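Local coordinates for protein L-lysine 6-monooxygenase (Pseudomonas syringae pv. tomato, PDB 5CQF) that probably catalyses the FAD- and NADPH-dependent N-hydroxylation of the side-chain amine of L-lysine, a step in siderophore biosynthesis, at residues Thr185-Ser190 with Val346-Tyr352; Ser212-Ser217 with His236-Phe241; Gly145-Glu149 with Gly388-Val392; Ile378-Val384 with Ile394-Leu399; Cys30-Arg36 with Arg81-Phe87. The contacts are given in a common frame with arbitrary orientation. Residues are numbered along the deposited sequence.

Contact 1: Thr185-Ser190 with Val346-Tyr352; sequences TLFHTS and VVLGTGY
Two short strands, 186-188 and 346-348, run parallel, their axes 4.6 Å apart and 20° from alignment, in the register L186-V346, F187-V347, H188-L348. V346 N donates to T185 O (3.0 Å), and V346 O receives F187 N (3.1 Å). On one face of the sheet V346 CB meets L186 CG at 3.8 Å. V347 points to the other face, where its CG2 lies 3.8 Å from F187 CE1; F187 takes a p rotamer. L348 N then donates to F187 O (2.7 Å) and L348 O accepts T189 N (3.1 Å), the last of the four main-chain bonds, while L348 CD1 touches L186 CD2 (3.9 Å). Past the strand's last residue, G349 CA packs on T189 CG2 (3.5 Å). G351, with positive phi, turns its carbonyl to the t rotamer of H188, so that H188 NE2 donates to G351 O (2.8 Å); a water links G351 N to T189 OG1. Y352 offers its ring face to the edge of H188 in a T-shaped stack (centroids 5.3 Å, planes 76°), and H188 ND1 is in turn held by S190 N (3.1 Å). Parallel strands covered by helices are consistent with a Rossmann-type sheet: strand 186-188 lies at its edge, strand 345-348 is flanked on its other side by strand 206-210, and helices 192-198 and 214-226 cover the F187-V347 face.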
# COMPACT_ATOMS: atom_id res chain seq x y z
N THR A 185 0.41 39.62 6.31
CA THR A 185 1.23 38.75 7.14
C THR A 185 0.45 37.97 8.21
O THR A 185 1.04 37.22 8.98
CB THR A 185 2.38 39.51 7.84
OG1 THR A 185 1.85 40.55 8.65
CG2 THR A 185 3.37 40.09 6.84
N LEU A 186 -0.86 38.15 8.29
CA LEU A 186 -1.67 37.31 9.14
C LEU A 186 -2.97 37.07 8.41
O LEU A 186 -3.72 38.02 8.14
CB LEU A 186 -1.89 37.98 10.49
CG LEU A 186 -2.65 37.14 11.52
CD1 LEU A 186 -2.26 37.49 12.96
CD2 LEU A 186 -4.15 37.28 11.32
N PHE A 187 -3.25 35.82 8.04
CA PHE A 187 -4.43 35.55 7.20
C PHE A 187 -5.04 34.20 7.43
O PHE A 187 -4.42 33.33 8.03
CB PHE A 187 -4.09 35.70 5.72
CG PHE A 187 -2.80 35.04 5.32
CD1 PHE A 187 -2.78 33.75 4.86
CD2 PHE A 187 -1.61 35.74 5.38
CE1 PHE A 187 -1.61 33.15 4.47
CE2 PHE A 187 -0.42 35.15 4.99
CZ PHE A 187 -0.41 33.85 4.56
N HIS A 188 -6.26 34.04 6.92
CA HIS A 188 -6.99 32.78 7.03
C HIS A 188 -6.55 31.86 5.91
O HIS A 188 -6.11 32.34 4.85
CB HIS A 188 -8.49 33.05 6.89
CG HIS A 188 -9.36 31.90 7.25
ND1 HIS A 188 -9.97 31.11 6.30
CD2 HIS A 188 -9.75 31.41 8.45
CE1 HIS A 188 -10.69 30.18 6.90
NE2 HIS A 188 -10.58 30.34 8.20
N THR A 189 -6.71 30.56 6.12
CA THR A 189 -6.34 29.57 5.11
C THR A 189 -7.08 29.73 3.80
O THR A 189 -6.57 29.31 2.77
CB THR A 189 -6.54 28.11 5.60
OG1 THR A 189 -7.86 27.93 6.12
CG2 THR A 189 -5.57 27.79 6.68
N SER A 190 -8.27 30.31 3.82
CA SER A 190 -9.07 30.50 2.61
C SER A 190 -8.43 31.47 1.59
O SER A 190 -8.86 31.54 0.44
CB SER A 190 -10.48 31.01 2.97
OG SER A 190 -10.42 32.30 3.56
N VAL A 346 1.57 34.67 10.38
CA VAL A 346 0.63 33.81 11.03
C VAL A 346 -0.42 33.39 10.02
O VAL A 346 -0.84 34.23 9.20
CB VAL A 346 -0.02 34.55 12.19
CG1 VAL A 346 -1.17 33.76 12.78
CG2 VAL A 346 1.02 34.85 13.26
N VAL A 347 -0.78 32.10 10.05
CA VAL A 347 -1.86 31.52 9.21
C VAL A 347 -2.95 30.94 10.12
O VAL A 347 -2.66 30.15 11.00
CB VAL A 347 -1.36 30.38 8.31
CG1 VAL A 347 -2.52 29.73 7.57
CG2 VAL A 347 -0.36 30.86 7.28
N LEU A 348 -4.20 31.34 9.90
CA LEU A 348 -5.28 30.88 10.74
C LEU A 348 -5.98 29.76 10.06
O LEU A 348 -6.74 29.98 9.14
CB LEU A 348 -6.27 32.01 11.04
CG LEU A 348 -5.65 33.28 11.60
CD1 LEU A 348 -6.71 34.35 11.72
CD2 LEU A 348 -5.01 33.06 12.96
N GLY A 349 -5.73 28.53 10.52
CA GLY A 349 -6.48 27.37 10.02
C GLY A 349 -7.63 27.13 10.97
O GLY A 349 -7.79 26.04 11.49
N THR A 350 -8.43 28.15 11.19
CA THR A 350 -9.48 28.11 12.18
C THR A 350 -10.78 27.57 11.62
O THR A 350 -11.73 27.40 12.39
CB THR A 350 -9.74 29.53 12.71
OG1 THR A 350 -9.69 30.48 11.64
CG2 THR A 350 -8.71 29.91 13.74
N GLY A 351 -10.85 27.30 10.32
CA GLY A 351 -12.07 26.81 9.69
C GLY A 351 -13.11 27.89 9.41
O GLY A 351 -12.78 29.08 9.33
N TYR A 352 -14.37 27.46 9.25
CA TYR A 352 -15.48 28.33 8.83
C TYR A 352 -16.61 28.33 9.85
O TYR A 352 -16.92 27.32 10.50
CB TYR A 352 -16.03 27.90 7.45
CG TYR A 352 -15.00 28.00 6.33
CD1 TYR A 352 -14.08 26.98 6.11
CD2 TYR A 352 -14.94 29.12 5.50
CE1 TYR A 352 -13.12 27.08 5.11
CE2 TYR A 352 -13.99 29.22 4.49
CZ TYR A 352 -13.07 28.20 4.30
OH TYR A 352 -12.12 28.28 3.30
O HOH W 1 -8.97 26.55 8.15

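Contact 2: Ser212-Ser217 with His236-Phe241; sequences SGQSAS and HRCAGF
The segment 212-217 passes from a loop into the first turn of a helix, with G213 at the N-cap and S217 N bonded to G213 O (3.0 Å); the segment 236-241 is an irregular loop. S212 CA lies 5.7 Å from H236 CA. Polar contacts converge on one hydroxyl. With S212 in the m rotamer, S212 OG lies 2.6 Å from H236 ND1 in a short hydrogen bond at the imidazole edge. Two waters extend this link to the loop backbone: one joins S212 OG (2.8 Å) to R237 N (2.9 Å), the other joins S212 OG (2.6 Å) to C238 N (3.0 Å) and A239 O (2.7 Å). Apolar contacts come from F241, an m rotamer whose ring tip meets the helix start: F241 CZ is 3.9 Å from A216 CB, and F241 CE1 is 3.9 Å from S217 CB. The ring edge faces S212 O and G213 O, and S217 OG lies over one face. A glycine-rich turn between strand 206-210 and helix 214-226, set against the loop after the next strand, is consistent with the GxGxxA dinucleotide-binding motif of a Rossmann fold.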
# COMPACT_ATOMS: atom_id res chain seq x y z
N SER A 212 -5.61 22.33 13.48
CA SER A 212 -5.31 20.90 13.47
C SER A 212 -5.90 20.11 12.30
O SER A 212 -5.61 18.93 12.17
CB SER A 212 -5.76 20.28 14.80
OG SER A 212 -5.06 20.88 15.90
N GLY A 213 -6.71 20.74 11.46
CA GLY A 213 -7.30 20.07 10.30
C GLY A 213 -6.44 20.08 9.04
O GLY A 213 -5.28 20.50 9.04
N GLN A 214 -7.05 19.65 7.94
CA GLN A 214 -6.34 19.50 6.69
C GLN A 214 -5.85 20.82 6.12
O GLN A 214 -4.79 20.86 5.52
CB GLN A 214 -7.17 18.75 5.63
CG GLN A 214 -6.35 18.43 4.38
CD GLN A 214 -6.86 17.28 3.56
OE1 GLN A 214 -7.41 16.29 4.07
NE2 GLN A 214 -6.64 17.38 2.25
N SER A 215 -6.58 21.90 6.32
CA SER A 215 -6.14 23.18 5.79
C SER A 215 -4.85 23.60 6.48
O SER A 215 -3.95 24.13 5.84
CB SER A 215 -7.22 24.26 5.95
OG SER A 215 -8.41 23.85 5.29
N ALA A 216 -4.77 23.35 7.79
CA ALA A 216 -3.57 23.60 8.55
C ALA A 216 -2.42 22.73 8.06
O ALA A 216 -1.29 23.18 7.92
CB ALA A 216 -3.79 23.38 10.04
N SER A 217 -2.69 21.47 7.82
CA SER A 217 -1.65 20.55 7.38
C SER A 217 -1.07 20.99 6.04
O SER A 217 0.15 21.14 5.87
CB SER A 217 -2.24 19.15 7.29
OG SER A 217 -1.23 18.22 7.05
N HIS A 236 -1.83 23.65 18.35
CA HIS A 236 -3.03 22.81 18.37
C HIS A 236 -3.79 22.96 19.68
O HIS A 236 -3.17 22.94 20.76
CB HIS A 236 -2.62 21.36 18.21
CG HIS A 236 -1.83 21.11 16.97
ND1 HIS A 236 -2.43 20.89 15.75
CD2 HIS A 236 -0.50 21.09 16.75
CE1 HIS A 236 -1.50 20.72 14.83
NE2 HIS A 236 -0.32 20.85 15.41
N ARG A 237 -5.10 23.09 19.59
CA ARG A 237 -5.95 23.19 20.78
C ARG A 237 -5.91 21.88 21.58
O ARG A 237 -6.03 21.89 22.79
CB ARG A 237 -7.40 23.50 20.42
CG ARG A 237 -8.32 23.78 21.62
CD ARG A 237 -9.71 24.23 21.16
NE ARG A 237 -10.33 23.20 20.31
CZ ARG A 237 -11.19 22.25 20.73
NH1 ARG A 237 -11.62 22.18 21.99
NH2 ARG A 237 -11.64 21.36 19.84
N CYS A 238 -5.76 20.77 20.87
CA CYS A 238 -5.69 19.47 21.50
C CYS A 238 -4.35 18.82 21.11
O CYS A 238 -3.32 19.49 21.13
CB CYS A 238 -6.94 18.64 21.10
SG CYS A 238 -8.53 19.28 21.78
N ALA A 239 -4.33 17.52 20.79
CA ALA A 239 -3.10 16.87 20.29
C ALA A 239 -2.81 17.30 18.87
O ALA A 239 -3.70 17.81 18.16
CB ALA A 239 -3.20 15.35 20.36
N GLY A 240 -1.57 17.12 18.47
CA GLY A 240 -1.18 17.58 17.14
C GLY A 240 -1.66 16.73 15.99
O GLY A 240 -2.55 15.90 16.11
N PHE A 241 -0.99 16.91 14.86
CA PHE A 241 -1.32 16.21 13.65
C PHE A 241 -1.17 14.69 13.77
O PHE A 241 -1.91 13.96 13.13
CB PHE A 241 -0.41 16.70 12.51
CG PHE A 241 -0.70 18.10 12.05
CD1 PHE A 241 -1.94 18.47 11.64
CD2 PHE A 241 0.32 19.03 11.95
CE1 PHE A 241 -2.20 19.74 11.16
CE2 PHE A 241 0.09 20.29 11.46
CZ PHE A 241 -1.18 20.65 11.07
O HOH W 2 -6.29 23.19 16.96
O HOH W 3 -5.66 19.63 18.12

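Contact 3: Gly145-Glu149 with Gly388-Val392; sequences GRLQE and GACDV
A single backbone bridge, L147 with A389 (CA to CA 4.8 Å), joins the start of strand 147-154 to a loop with no regular structure. Its two hydrogen bonds are unequal. C390 N donates to L147 O at 3.0 Å, nearly straight at 167°, whereas the return bond from L147 N to G388 O is long and weak at 3.4 Å. Both amide and carbonyl of L147 are thus directed to the loop, and the neighbouring Q148 pairs its backbone with V141 of strand 137-142. G388 and D391 adopt positive phi on either side of the extended A389 and C390, so the loop approaches the strand and bends away again. The bridge therefore adds a short piece of the chain leading to strand 393-396 onto an antiparallel three-stranded sheet, its centre about 31 Å from that of the chain. Beside the bridge L147 (chi1 t) sets CD2 4.1 Å from V392 CG1 and 4.3 Å from A389 CB. R146 lays its guanidinium against the loop by contact, without a hydrogen bond to it: C390 SG lies over one face, R146 NH1 to C390 SG 3.7 Å. Other side-chain polar groups find partners outside. Q148, m at both chi1 and chi2, curls back until its NE2 is 3.1 Å from C390 CB, while its OE1 takes a weak hydrogen bond from R162, and E149 OE2 accepts one, also weak, from H13.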
# COMPACT_ATOMS: atom_id res chain seq x y z
N GLY A 145 -50.59 40.30 2.90
CA GLY A 145 -50.07 40.15 4.26
C GLY A 145 -49.28 38.86 4.49
O GLY A 145 -48.99 38.50 5.63
N ARG A 146 -48.93 38.18 3.39
CA ARG A 146 -48.16 36.93 3.45
C ARG A 146 -47.09 36.96 2.34
O ARG A 146 -47.31 37.55 1.27
CB ARG A 146 -49.10 35.71 3.30
CG ARG A 146 -50.11 35.54 4.44
CD ARG A 146 -50.85 34.20 4.40
NE ARG A 146 -50.07 33.08 4.94
CZ ARG A 146 -50.39 31.78 4.85
NH1 ARG A 146 -51.50 31.39 4.22
NH2 ARG A 146 -49.59 30.86 5.38
N LEU A 147 -45.93 36.35 2.61
CA LEU A 147 -44.80 36.37 1.67
C LEU A 147 -45.04 35.46 0.46
O LEU A 147 -45.21 34.25 0.62
CB LEU A 147 -43.50 35.95 2.38
CG LEU A 147 -42.21 35.78 1.56
CD1 LEU A 147 -41.36 37.04 1.46
CD2 LEU A 147 -41.41 34.64 2.17
N GLN A 148 -45.04 36.05 -0.75
CA GLN A 148 -45.33 35.32 -2.00
C GLN A 148 -44.12 35.14 -2.96
O GLN A 148 -44.14 34.24 -3.77
CB GLN A 148 -46.45 36.02 -2.80
CG GLN A 148 -47.77 36.26 -2.05
CD GLN A 148 -48.64 35.02 -1.88
OE1 GLN A 148 -48.55 34.05 -2.64
NE2 GLN A 148 -49.52 35.06 -0.87
N GLU A 149 -43.13 36.04 -2.89
CA GLU A 149 -41.94 36.01 -3.75
C GLU A 149 -40.73 36.61 -3.00
O GLU A 149 -40.90 37.17 -1.92
CB GLU A 149 -42.16 36.82 -5.02
CG GLU A 149 -42.72 36.03 -6.20
CD GLU A 149 -42.82 36.86 -7.48
OE1 GLU A 149 -43.15 38.07 -7.38
OE2 GLU A 149 -42.55 36.30 -8.57
N GLY A 388 -46.13 31.72 7.75
CA GLY A 388 -46.88 32.78 7.08
C GLY A 388 -46.42 33.06 5.66
O GLY A 388 -46.41 34.22 5.22
N ALA A 389 -46.03 31.99 4.95
CA ALA A 389 -45.52 32.08 3.58
C ALA A 389 -46.42 31.27 2.64
O ALA A 389 -46.86 30.17 2.99
CB ALA A 389 -44.08 31.56 3.52
N CYS A 390 -46.70 31.83 1.47
CA CYS A 390 -47.58 31.20 0.47
C CYS A 390 -46.72 30.76 -0.71
O CYS A 390 -46.27 31.60 -1.50
CB CYS A 390 -48.65 32.19 -0.05
SG CYS A 390 -50.25 32.27 0.81
N ASP A 391 -46.48 29.45 -0.81
CA ASP A 391 -45.76 28.85 -1.95
C ASP A 391 -44.25 29.15 -2.04
O ASP A 391 -43.63 28.79 -3.04
CB ASP A 391 -46.41 29.25 -3.31
CG ASP A 391 -47.74 28.57 -3.55
OD1 ASP A 391 -47.78 27.32 -3.49
OD2 ASP A 391 -48.73 29.28 -3.85
N VAL A 392 -43.65 29.79 -1.02
CA VAL A 392 -42.21 30.14 -1.09
C VAL A 392 -41.32 29.12 -0.38
O VAL A 392 -41.48 28.85 0.82
CB VAL A 392 -41.91 31.57 -0.58
CG1 VAL A 392 -40.42 31.89 -0.69
CG2 VAL A 392 -42.69 32.58 -1.38

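Contact 4: Ile378-Val384 with Ile394-Leu399; sequences IDRDYRV and IWVNGL
At the apolar centre V384, a t rotamer, directs its CG2 between two residues of strand 393-396: 3.8 Å from I394 CG2 and 4.0 Å from V396 CG2. I378 CD1 adds a looser touch on V396 CG2 (4.3 Å), and farther along Y382, an m rotamer, brings its ring edge to L399, CE1 to CD2 4.1 Å. Across the backbone from V384, R383 CG sits over the face of the W395 five-membered ring in a CH-pi contact 4.2 Å from the centroid. Between these side chains runs a single bridge, R383 with W395, CA to CA 4.3 Å. V384 N donates to I394 O (2.7 Å, 174°) and V396 N to Y382 O (2.9 Å). The loop reaches this position through a type I turn from D379 to Y382, with Y382 N bonded to D379 O (3.1 Å), Y382 at positive phi, and D379 N returning to R383 O (3.0 Å). D379 OD1 accepts R383 N at 3.2 Å and, weakly, D381 N. At the polar edge R383 NE hydrogen-bonds N393 OD1. W395 NE1 has no polar partner in the model. Since strand 393-396 pairs with strand 163-166 along its other side, the chemistry implies that the loop covers the border of a parallel sheet with two main-chain bonds and a mainly apolar seal.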
# COMPACT_ATOMS: atom_id res chain seq x y z
N ILE A 378 -34.04 23.44 9.52
CA ILE A 378 -33.81 22.78 8.22
C ILE A 378 -34.18 21.30 8.30
O ILE A 378 -33.77 20.61 9.23
CB ILE A 378 -32.35 22.97 7.74
CG1 ILE A 378 -32.02 24.47 7.70
CG2 ILE A 378 -32.15 22.38 6.35
CD1 ILE A 378 -30.56 24.82 7.53
N ASP A 379 -34.96 20.80 7.34
CA ASP A 379 -35.38 19.42 7.42
C ASP A 379 -34.35 18.50 6.75
O ASP A 379 -33.25 18.96 6.37
CB ASP A 379 -36.81 19.27 6.89
CG ASP A 379 -36.89 19.31 5.41
OD1 ASP A 379 -35.83 19.17 4.79
OD2 ASP A 379 -38.03 19.47 4.87
N ARG A 380 -34.68 17.21 6.63
CA ARG A 380 -33.75 16.19 6.14
C ARG A 380 -33.43 16.35 4.63
O ARG A 380 -32.36 15.92 4.15
CB ARG A 380 -34.32 14.78 6.44
CG ARG A 380 -33.51 13.60 5.88
CD ARG A 380 -32.14 13.52 6.52
NE ARG A 380 -31.28 12.53 5.88
CZ ARG A 380 -30.53 12.74 4.78
NH1 ARG A 380 -30.49 13.92 4.14
NH2 ARG A 380 -29.79 11.74 4.31
N ASP A 381 -34.38 16.97 3.92
CA ASP A 381 -34.26 17.33 2.50
C ASP A 381 -33.73 18.74 2.26
O ASP A 381 -33.95 19.31 1.19
CB ASP A 381 -35.63 17.21 1.83
CG ASP A 381 -36.06 15.79 1.65
OD1 ASP A 381 -35.31 15.03 1.00
OD2 ASP A 381 -37.14 15.43 2.15
N TYR A 382 -33.10 19.32 3.28
CA TYR A 382 -32.40 20.60 3.16
C TYR A 382 -33.33 21.81 2.93
O TYR A 382 -32.87 22.87 2.50
CB TYR A 382 -31.30 20.46 2.08
CG TYR A 382 -30.35 19.30 2.39
CD1 TYR A 382 -29.40 19.40 3.41
CD2 TYR A 382 -30.45 18.09 1.74
CE1 TYR A 382 -28.57 18.35 3.74
CE2 TYR A 382 -29.60 17.02 2.04
CZ TYR A 382 -28.66 17.16 3.04
OH TYR A 382 -27.80 16.11 3.39
N ARG A 383 -34.62 21.65 3.25
CA ARG A 383 -35.62 22.71 3.09
C ARG A 383 -35.72 23.54 4.36
O ARG A 383 -35.67 23.00 5.47
CB ARG A 383 -37.00 22.14 2.73
CG ARG A 383 -37.89 23.19 2.08
CD ARG A 383 -39.25 22.64 1.68
NE ARG A 383 -40.30 23.67 1.66
CZ ARG A 383 -40.85 24.25 2.74
NH1 ARG A 383 -40.46 23.93 3.98
NH2 ARG A 383 -41.81 25.18 2.59
N VAL A 384 -35.85 24.85 4.18
CA VAL A 384 -35.98 25.74 5.32
C VAL A 384 -37.45 25.88 5.66
O VAL A 384 -38.28 26.10 4.77
CB VAL A 384 -35.46 27.16 5.02
CG1 VAL A 384 -35.47 27.98 6.30
CG2 VAL A 384 -34.07 27.13 4.43
N ILE A 394 -37.30 27.57 0.29
CA ILE A 394 -35.88 27.84 0.36
C ILE A 394 -35.18 26.57 0.82
O ILE A 394 -35.71 25.83 1.67
CB ILE A 394 -35.57 28.99 1.33
CG1 ILE A 394 -36.38 30.26 0.96
CG2 ILE A 394 -34.08 29.32 1.30
CD1 ILE A 394 -36.50 31.25 2.09
N TRP A 395 -34.01 26.33 0.23
CA TRP A 395 -33.16 25.18 0.54
C TRP A 395 -31.79 25.70 0.84
O TRP A 395 -31.34 26.64 0.18
CB TRP A 395 -33.05 24.26 -0.66
CG TRP A 395 -34.29 23.48 -0.97
CD1 TRP A 395 -34.60 22.22 -0.54
CD2 TRP A 395 -35.38 23.88 -1.81
NE1 TRP A 395 -35.81 21.83 -1.04
CE2 TRP A 395 -36.31 22.83 -1.82
CE3 TRP A 395 -35.67 25.04 -2.51
CZ2 TRP A 395 -37.51 22.90 -2.52
CZ3 TRP A 395 -36.86 25.11 -3.22
CH2 TRP A 395 -37.76 24.04 -3.22
N VAL A 396 -31.12 25.11 1.84
CA VAL A 396 -29.70 25.37 2.04
C VAL A 396 -28.92 24.12 1.65
O VAL A 396 -29.03 23.10 2.30
CB VAL A 396 -29.36 25.79 3.48
CG1 VAL A 396 -27.86 26.06 3.62
CG2 VAL A 396 -30.14 27.03 3.86
N ASN A 397 -28.15 24.21 0.57
CA ASN A 397 -27.46 23.05 -0.02
C ASN A 397 -26.10 22.79 0.62
O ASN A 397 -25.05 22.97 -0.01
CB ASN A 397 -27.32 23.24 -1.53
CG ASN A 397 -26.99 21.96 -2.25
OD1 ASN A 397 -26.79 20.92 -1.63
ND2 ASN A 397 -26.92 22.03 -3.58
N GLY A 398 -26.12 22.34 1.86
CA GLY A 398 -24.88 22.07 2.59
C GLY A 398 -25.18 21.34 3.89
O GLY A 398 -26.34 21.21 4.29
N LEU A 399 -24.13 20.84 4.53
CA LEU A 399 -24.23 20.27 5.86
C LEU A 399 -23.85 21.31 6.91
O LEU A 399 -23.24 22.33 6.61
CB LEU A 399 -23.32 19.05 5.97
CG LEU A 399 -23.85 17.83 5.19
CD1 LEU A 399 -22.81 16.73 5.17
CD2 LEU A 399 -25.13 17.31 5.81

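Contact 5: Cys30-Arg36 with Arg81-Phe87; sequences CAFEDAR and RNPRSRF
D34 (chi1 m), on the helix that follows the first strand of the probable FAD-binding Rossmann domain, is the hub of this contact with the loop before helix 89-96. D34 OD2 receives R81 NH1 and NH2, both at 3.1 Å in a salt bridge, and N82 ND2 at 2.9 Å; D34 OD1 accepts S85 OG (2.8 Å) and a water that also holds R86 N and NH1. The R81 guanidinium lays one face over A31 N. A type I turn from N82 to S85, an Asx turn (R84 N to N82 OD1, 3.0 Å) and an ST turn (F87 N to S85 OG, 3.2 Å) shape the loop. C30 SG sits obliquely 4.3 Å from the F87 ring centroid, a sulfur-aromatic contact. E33 OE1 takes a weak bond from R36 NE and a long salt bridge from R86 NH2 (3.9 Å). R84 pairs with E37 of a neighbouring subunit. A buried carboxylate on the first helix of a Rossmann-type unit thus gathers the donors of a turn-rich loop.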
# COMPACT_ATOMS: atom_id res chain seq x y z
N CYS A 30 -26.16 19.62 -12.95
CA CYS A 30 -26.02 18.33 -13.61
C CYS A 30 -27.30 17.51 -13.51
O CYS A 30 -27.64 16.82 -14.42
CB CYS A 30 -24.85 17.53 -13.07
SG CYS A 30 -23.24 18.19 -13.50
N ALA A 31 -27.99 17.56 -12.39
CA ALA A 31 -29.26 16.83 -12.28
C ALA A 31 -30.28 17.34 -13.28
O ALA A 31 -30.98 16.55 -13.91
CB ALA A 31 -29.85 16.93 -10.88
N PHE A 32 -30.35 18.66 -13.44
CA PHE A 32 -31.30 19.23 -14.39
C PHE A 32 -30.91 18.88 -15.81
O PHE A 32 -31.76 18.42 -16.59
CB PHE A 32 -31.45 20.73 -14.21
CG PHE A 32 -32.26 21.09 -13.01
CD1 PHE A 32 -33.62 20.90 -13.01
CD2 PHE A 32 -31.66 21.56 -11.86
CE1 PHE A 32 -34.38 21.19 -11.91
CE2 PHE A 32 -32.41 21.86 -10.74
CZ PHE A 32 -33.78 21.68 -10.77
N GLU A 33 -29.64 19.04 -16.14
CA GLU A 33 -29.20 18.67 -17.48
C GLU A 33 -29.39 17.18 -17.78
O GLU A 33 -29.86 16.85 -18.85
CB GLU A 33 -27.77 19.11 -17.75
CG GLU A 33 -27.59 20.63 -17.76
CD GLU A 33 -28.28 21.32 -18.94
OE1 GLU A 33 -28.31 20.73 -20.05
OE2 GLU A 33 -28.80 22.45 -18.75
N ASP A 34 -29.03 16.28 -16.86
CA ASP A 34 -29.33 14.85 -17.06
C ASP A 34 -30.79 14.67 -17.47
O ASP A 34 -31.10 13.94 -18.40
CB ASP A 34 -29.09 14.03 -15.80
CG ASP A 34 -27.60 13.72 -15.55
OD1 ASP A 34 -26.73 14.12 -16.37
OD2 ASP A 34 -27.31 13.08 -14.50
N ALA A 35 -31.68 15.36 -16.76
CA ALA A 35 -33.11 15.24 -16.99
C ALA A 35 -33.56 15.81 -18.35
O ALA A 35 -34.28 15.16 -19.11
CB ALA A 35 -33.85 15.91 -15.84
N ARG A 36 -33.08 17.02 -18.66
CA ARG A 36 -33.29 17.67 -19.97
C ARG A 36 -32.88 16.75 -21.12
O ARG A 36 -33.64 16.57 -22.09
CB ARG A 36 -32.48 18.97 -20.03
CG ARG A 36 -32.88 19.95 -21.14
CD ARG A 36 -31.69 20.75 -21.66
NE ARG A 36 -30.67 19.88 -22.26
CZ ARG A 36 -30.64 19.47 -23.53
NH1 ARG A 36 -31.56 19.84 -24.42
NH2 ARG A 36 -29.66 18.67 -23.94
N ARG A 81 -25.62 9.52 -7.73
CA ARG A 81 -27.01 9.82 -8.08
C ARG A 81 -27.40 9.16 -9.40
O ARG A 81 -28.48 8.58 -9.51
CB ARG A 81 -27.20 11.33 -8.23
CG ARG A 81 -28.57 11.72 -8.76
CD ARG A 81 -28.77 13.22 -8.88
NE ARG A 81 -27.76 13.82 -9.75
CZ ARG A 81 -27.75 13.76 -11.08
NH1 ARG A 81 -28.74 13.17 -11.75
NH2 ARG A 81 -26.75 14.32 -11.75
N ASN A 82 -26.52 9.25 -10.42
CA ASN A 82 -26.81 8.69 -11.75
C ASN A 82 -25.52 8.32 -12.52
O ASN A 82 -24.91 9.17 -13.11
CB ASN A 82 -27.62 9.71 -12.57
CG ASN A 82 -27.76 9.30 -14.01
OD1 ASN A 82 -27.75 8.13 -14.34
ND2 ASN A 82 -27.90 10.29 -14.88
N PRO A 83 -25.11 7.07 -12.45
CA PRO A 83 -23.88 6.67 -13.13
C PRO A 83 -23.91 6.85 -14.67
O PRO A 83 -22.87 6.86 -15.27
CB PRO A 83 -23.77 5.19 -12.79
CG PRO A 83 -24.50 5.06 -11.49
CD PRO A 83 -25.66 5.96 -11.66
N ARG A 84 -25.08 7.01 -15.28
CA ARG A 84 -25.19 7.14 -16.71
C ARG A 84 -25.06 8.59 -17.16
O ARG A 84 -25.05 8.87 -18.35
CB ARG A 84 -26.53 6.59 -17.17
CG ARG A 84 -26.75 5.17 -16.71
CD ARG A 84 -27.97 4.61 -17.36
NE ARG A 84 -27.74 4.33 -18.78
CZ ARG A 84 -28.71 3.99 -19.64
NH1 ARG A 84 -29.96 3.86 -19.24
NH2 ARG A 84 -28.42 3.76 -20.91
N SER A 85 -24.95 9.50 -16.22
CA SER A 85 -24.78 10.90 -16.54
C SER A 85 -23.60 11.10 -17.48
O SER A 85 -22.60 10.42 -17.38
CB SER A 85 -24.56 11.68 -15.26
OG SER A 85 -24.30 13.04 -15.51
N ARG A 86 -23.72 12.08 -18.37
CA ARG A 86 -22.61 12.37 -19.24
C ARG A 86 -21.50 13.17 -18.57
O ARG A 86 -20.44 13.37 -19.17
CB ARG A 86 -23.10 13.00 -20.55
CG ARG A 86 -23.47 14.47 -20.52
CD ARG A 86 -24.26 14.78 -21.79
NE ARG A 86 -24.61 16.19 -21.91
CZ ARG A 86 -25.69 16.76 -21.39
NH1 ARG A 86 -26.57 16.07 -20.66
NH2 ARG A 86 -25.88 18.06 -21.57
N PHE A 87 -21.70 13.53 -17.29
CA PHE A 87 -20.72 14.28 -16.50
C PHE A 87 -19.91 13.45 -15.49
O PHE A 87 -19.21 14.00 -14.66
CB PHE A 87 -21.44 15.41 -15.81
CG PHE A 87 -22.40 16.13 -16.72
CD1 PHE A 87 -21.91 16.88 -17.79
CD2 PHE A 87 -23.76 16.01 -16.54
CE1 PHE A 87 -22.77 17.54 -18.65
CE2 PHE A 87 -24.63 16.66 -17.40
CZ PHE A 87 -24.14 17.42 -18.46
O HOH W 4 -26.13 13.50 -18.98

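Overall arrangement
Along the chain contact 5 closes first. Contact 2 is nested within the loop closed by contact 1, and contact 1 within that of contact 3; contact 4 follows contact 1 and alternates its segments with those of contact 3. Contact 1 lies on one parallel sheet and contact 2 at the C-terminal ends of its strands, centres 13 Å apart and touching through T189 and S215. Contact 4, 28 Å from contact 1 centre to centre, lies on the other parallel sheet, at strand 393-396; contact 3 touches it, centres 18 Å apart. Contact 5, its centre 21 Å from that of contact 4, uses helix 23-37, which follows strand 16-19 of that sheet. The principle illustrated is two Rossmann-type units, probably for FAD and NADP, built from interleaved chain segments.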